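Local coordinates for flagellar biosynthetic protein flhB (Aquifex aeolicus, PDB 3B1S) that probably helps to form the rod of the flagellar basal body and may serve in flagellin export, this being the C-terminal domain of a membrane protein, at residues V21-G26 against A52-V57. Numbering follows the deposited sequence.
Sequences VAKGKG and ALYPAV
Strand 19-25, paired antiparallel with strand 4-9, meets the segment that follows helix 47-53 through Lys23, Lys25 and the ring of Tyr54, an aromatic held between two lysine chains. The two lysines, with Gly24 between them, reach over opposite faces of the phenol ring. Lys23 CB lies over one face, 4.1 Å from the centroid of the Tyr54 ring, in a CH-pi contact. Over the other face Lys25 CE makes the second CH-pi contact, 3.7 Å from the centroid of the Tyr54 ring; the Lys25 chain bends at CD (chi2 139°) on its way there. Both carbons sit off the ring centre, Lys25 CE on the side of CE2 and Lys23 CB nearer CZ.

In this C-terminal domain of the type III secretion exporter family, the contact joins the sheet to the chain that continues from the helix. Beyond CG the Lys23 chain runs extended past the ring, and its amino group bonds to two backbone carbonyls. Lys23 NZ is 3.2 Å from Val57 O, at a C=O...N angle of 167°. The bond from Lys23 NZ to Tyr54 O, also 3.2 Å, is more bent, 146° at the oxygen, with the donor out of the carbonyl plane. One ammonium group thus ties together two carbonyls three residues apart, and its charge would be expected to polarise both. Tyr54 OH comes near the Gly24 backbone without forming a hydrogen bond there. Gly24 is backbone-bonded to Ala5 of strand 4-9, while Ile4 and Ile6 of the same strand also touch the Tyr54 side chain.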
# COMPACT_ATOMS: atom_id res chain seq x y z
N VAL D 21 1.24 -4.41 -1.34
CA VAL D 21 2.21 -4.93 -0.39
C VAL D 21 1.96 -4.52 1.06
O VAL D 21 2.51 -5.12 1.97
CB VAL D 21 3.69 -4.68 -0.81
CG1 VAL D 21 3.80 -4.63 -2.30
CG2 VAL D 21 4.27 -3.42 -0.18
N ALA D 22 1.13 -3.52 1.27
CA ALA D 22 0.75 -3.06 2.59
C ALA D 22 -0.55 -2.28 2.48
O ALA D 22 -0.81 -1.68 1.43
CB ALA D 22 1.82 -2.19 3.13
N LYS D 23 -1.38 -2.32 3.52
CA LYS D 23 -2.47 -1.34 3.71
C LYS D 23 -2.46 -0.87 5.19
O LYS D 23 -1.98 -1.61 6.04
CB LYS D 23 -3.82 -1.89 3.23
CG LYS D 23 -4.45 -2.98 4.09
CD LYS D 23 -5.86 -3.30 3.60
CE LYS D 23 -6.42 -4.57 4.24
NZ LYS D 23 -7.85 -4.81 3.84
N GLY D 24 -2.94 0.34 5.48
CA GLY D 24 -2.72 0.95 6.80
C GLY D 24 -3.63 2.08 7.27
O GLY D 24 -3.94 3.01 6.50
N LYS D 25 -4.07 2.01 8.53
CA LYS D 25 -4.82 3.11 9.16
C LYS D 25 -4.03 3.63 10.35
O LYS D 25 -3.22 2.87 10.95
CB LYS D 25 -6.21 2.65 9.63
CG LYS D 25 -7.16 2.25 8.54
CD LYS D 25 -7.93 1.00 8.99
CE LYS D 25 -8.84 0.38 7.89
NZ LYS D 25 -9.06 -1.14 8.07
N GLY D 26 -4.24 4.90 10.70
CA GLY D 26 -3.60 5.47 11.88
C GLY D 26 -2.08 5.47 11.83
O GLY D 26 -1.48 6.04 10.90
N ALA D 52 -11.83 3.97 -1.33
CA ALA D 52 -12.50 2.96 -2.12
C ALA D 52 -11.67 1.70 -2.28
O ALA D 52 -12.20 0.62 -2.52
CB ALA D 52 -12.88 3.51 -3.48
N LEU D 53 -10.35 1.84 -2.14
CA LEU D 53 -9.43 0.74 -2.41
C LEU D 53 -9.18 -0.18 -1.18
O LEU D 53 -8.92 -1.38 -1.33
CB LEU D 53 -8.13 1.33 -2.96
CG LEU D 53 -6.96 0.53 -3.50
CD1 LEU D 53 -7.31 -0.38 -4.67
CD2 LEU D 53 -5.95 1.54 -3.92
N TYR D 54 -9.30 0.40 0.01
CA TYR D 54 -8.92 -0.26 1.26
C TYR D 54 -9.63 -1.58 1.60
O TYR D 54 -8.97 -2.62 1.75
CB TYR D 54 -9.05 0.71 2.45
CG TYR D 54 -8.11 0.37 3.58
CD1 TYR D 54 -7.07 1.22 3.90
CD2 TYR D 54 -8.23 -0.83 4.29
CE1 TYR D 54 -6.19 0.92 4.91
CE2 TYR D 54 -7.35 -1.14 5.31
CZ TYR D 54 -6.33 -0.26 5.60
OH TYR D 54 -5.44 -0.51 6.60
N PRO D 55 -10.98 -1.55 1.75
CA PRO D 55 -11.67 -2.79 2.13
C PRO D 55 -11.60 -3.78 0.99
O PRO D 55 -11.77 -4.98 1.20
CB PRO D 55 -13.11 -2.33 2.35
CG PRO D 55 -13.02 -0.83 2.62
CD PRO D 55 -11.93 -0.41 1.68
N ALA D 56 -11.33 -3.26 -0.20
CA ALA D 56 -11.48 -4.00 -1.44
C ALA D 56 -10.46 -5.13 -1.61
O ALA D 56 -10.78 -6.20 -2.12
CB ALA D 56 -11.43 -3.04 -2.62
N VAL D 57 -9.22 -4.81 -1.28
CA VAL D 57 -8.12 -5.71 -1.49
C VAL D 57 -7.37 -6.16 -0.28
O VAL D 57 -7.70 -5.78 0.82
CB VAL D 57 -7.14 -5.13 -2.47
CG1 VAL D 57 -7.72 -5.19 -3.86
CG2 VAL D 57 -6.85 -3.72 -2.10